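Local structure of MFP2B (Ascaris suum, 2BJR) at residues W286-F289 against P290-A293. The protein probably enhances the polymerization of major sperm protein that drives the amoeboid motility of nematode sperm, and binds a zinc ion. Residues are numbered along the deposited sequence; the frame is centred on the assembly and turned at random.
Sequences WKPF and PEAA
Glu291 reaches back from the single turn of helix 289-292 to lie alongside Pro288 and cross the chain of Lys287 at a slant, both at the end of strand 282-288. From CB, 3.5 Å from Pro288 O, its chain runs out fully extended, with CG anti to the backbone N (chi1 -177°), and this brings the carboxylate over the lysine chain. There CD comes within van der Waals range of Lys287 CD, OE1 rests 3.7 Å from Pro288 CD, and OE2 sits beside Lys287 CD and CE. The charges themselves do not meet: Lys287 NZ stays 4.3 Å from Glu291 OE2, and a water bridges them, donating to OE2 at 2.6 Å and accepting from NZ. The ammonium has its direct salt bridge with Asp285, and the lysine also makes a cation-pi contact with Trp300.

The strand runs directly into the helix here. Pro288 is the N-cap, and its carbonyl oxygen takes a nearly straight hydrogen bond from Ala292 N (2.9 Å, 172°), in the carbonyl plane, plus a weak one from Glu291 N. Phe289 O then accepts a hydrogen bond from Ala293 N at 2.9 Å. Ala292 faces strand 355-361, while Phe289 packs on Ile330 and Val351. Backbone hydrogen bonds thus make the turn, and the lysine-glutamate pair adds a water bridge across it; any direct attraction between the two charges is probably secondary to the salt bridge with Asp285.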
ATOM      1  N   TRP A 286     -13.039   4.095  16.485  1.00 19.17           N
ATOM      2  CA  TRP A 286     -14.023   4.637  15.560  1.00 18.36           C
ATOM      3  C   TRP A 286     -14.671   5.773  16.284  1.00 19.79           C
ATOM      4  O   TRP A 286     -15.068   5.600  17.443  1.00 19.76           O
ATOM      5  CB  TRP A 286     -15.030   3.581  15.130  1.00 18.00           C
ATOM      6  CG  TRP A 286     -14.376   2.469  14.364  1.00 18.21           C
ATOM      7  CD1 TRP A 286     -13.612   1.442  14.875  1.00 20.08           C
ATOM      8  CD2 TRP A 286     -14.415   2.276  12.962  1.00 15.20           C
ATOM      9  NE1 TRP A 286     -13.189   0.620  13.861  1.00 18.18           N
ATOM     10  CE2 TRP A 286     -13.656   1.110  12.671  1.00 17.80           C
ATOM     11  CE3 TRP A 286     -14.996   2.973  11.903  1.00 16.85           C
ATOM     12  CZ2 TRP A 286     -13.482   0.632  11.383  1.00 15.76           C
ATOM     13  CZ3 TRP A 286     -14.801   2.483  10.613  1.00 15.36           C
ATOM     14  CH2 TRP A 286     -14.079   1.301  10.380  1.00 15.10           C
ATOM     15  N   LYS A 287     -14.708   6.934  15.645  1.00 20.79           N
ATOM     16  CA  LYS A 287     -15.201   8.172  16.281  1.00 20.28           C
ATOM     17  C   LYS A 287     -16.328   8.782  15.474  1.00 20.96           C
ATOM     18  O   LYS A 287     -16.325   8.672  14.240  1.00 18.93           O
ATOM     19  CB  LYS A 287     -14.077   9.199  16.390  1.00 20.98           C
ATOM     20  CG  LYS A 287     -12.872   8.768  17.202  1.00 22.16           C
ATOM     21  CD  LYS A 287     -13.305   8.549  18.697  1.00 26.16           C
ATOM     22  CE  LYS A 287     -12.101   8.480  19.623  1.00 29.69           C
ATOM     23  NZ  LYS A 287     -12.477   7.839  20.933  1.00 29.90           N
ATOM     24  N   PRO A 288     -17.312   9.417  16.151  1.00 21.15           N
ATOM     25  CA  PRO A 288     -18.394  10.107  15.461  1.00 21.45           C
ATOM     26  C   PRO A 288     -17.809  11.135  14.545  1.00 19.98           C
ATOM     27  O   PRO A 288     -16.793  11.757  14.869  1.00 19.36           O
ATOM     28  CB  PRO A 288     -19.235  10.742  16.615  1.00 21.66           C
ATOM     29  CG  PRO A 288     -18.959   9.857  17.812  1.00 22.83           C
ATOM     30  CD  PRO A 288     -17.476   9.496  17.622  1.00 21.36           C
ATOM     31  N   PHE A 289     -18.456  11.305  13.408  1.00 21.15           N
ATOM     32  CA  PHE A 289     -17.968  12.165  12.355  1.00 20.00           C
ATOM     33  C   PHE A 289     -17.561  13.601  12.851  1.00 20.33           C
ATOM     34  O   PHE A 289     -16.520  14.111  12.451  1.00 20.75           O
ATOM     35  CB  PHE A 289     -18.988  12.218  11.212  1.00 20.06           C
ATOM     36  CG  PHE A 289     -18.531  13.017  10.036  1.00 20.22           C
ATOM     37  CD1 PHE A 289     -18.008  12.392   8.902  1.00 18.64           C
ATOM     38  CD2 PHE A 289     -18.646  14.401  10.015  1.00 22.34           C
ATOM     39  CE1 PHE A 289     -17.598  13.123   7.815  1.00 20.17           C
ATOM     40  CE2 PHE A 289     -18.210  15.137   8.902  1.00 22.98           C
ATOM     41  CZ  PHE A 289     -17.666  14.490   7.818  1.00 22.48           C
ATOM     42  N   PRO A 290     -18.368  14.268  13.667  1.00 21.59           N
ATOM     43  CA  PRO A 290     -17.985  15.615  14.110  1.00 21.94           C
ATOM     44  C   PRO A 290     -16.730  15.657  14.951  1.00 22.18           C
ATOM     45  O   PRO A 290     -15.999  16.630  14.891  1.00 23.52           O
ATOM     46  CB  PRO A 290     -19.230  16.106  14.867  1.00 22.68           C
ATOM     47  CG  PRO A 290     -20.337  15.224  14.382  1.00 22.18           C
ATOM     48  CD  PRO A 290     -19.707  13.890  14.152  1.00 22.18           C
ATOM     49  N   GLU A 291     -16.462  14.598  15.707  1.00 21.99           N
ATOM     50  CA  GLU A 291     -15.224  14.487  16.441  1.00 22.09           C
ATOM     51  C   GLU A 291     -14.051  14.183  15.503  1.00 22.21           C
ATOM     52  O   GLU A 291     -12.993  14.818  15.576  1.00 20.73           O
ATOM     53  CB  GLU A 291     -15.372  13.440  17.547  1.00 22.61           C
ATOM     54  CG  GLU A 291     -14.135  13.309  18.405  1.00 24.78           C
ATOM     55  CD  GLU A 291     -14.239  12.238  19.478  1.00 26.53           C
ATOM     56  OE1 GLU A 291     -15.334  11.660  19.694  1.00 27.48           O
ATOM     57  OE2 GLU A 291     -13.192  11.979  20.089  1.00 29.57           O
ATOM     58  N   ALA A 292     -14.269  13.248  14.584  1.00 21.99           N
ATOM     59  CA  ALA A 292     -13.271  12.920  13.575  1.00 22.93           C
ATOM     60  C   ALA A 292     -12.820  14.130  12.778  1.00 22.67           C
ATOM     61  O   ALA A 292     -11.674  14.232  12.408  1.00 21.20           O
ATOM     62  CB  ALA A 292     -13.818  11.813  12.623  1.00 23.21           C
ATOM     63  N   ALA A 293     -13.730  15.053  12.530  1.00 24.85           N
ATOM     64  CA  ALA A 293     -13.453  16.260  11.746  1.00 25.66           C
ATOM     65  C   ALA A 293     -12.537  17.300  12.426  1.00 27.00           C
ATOM     66  O   ALA A 293     -12.122  18.256  11.777  1.00 28.15           O
ATOM     67  CB  ALA A 293     -14.756  16.911  11.333  1.00 26.28           C
TER
HETATM   68  O   HOH W   1     -12.831  10.347  22.103  1.00 37.81           O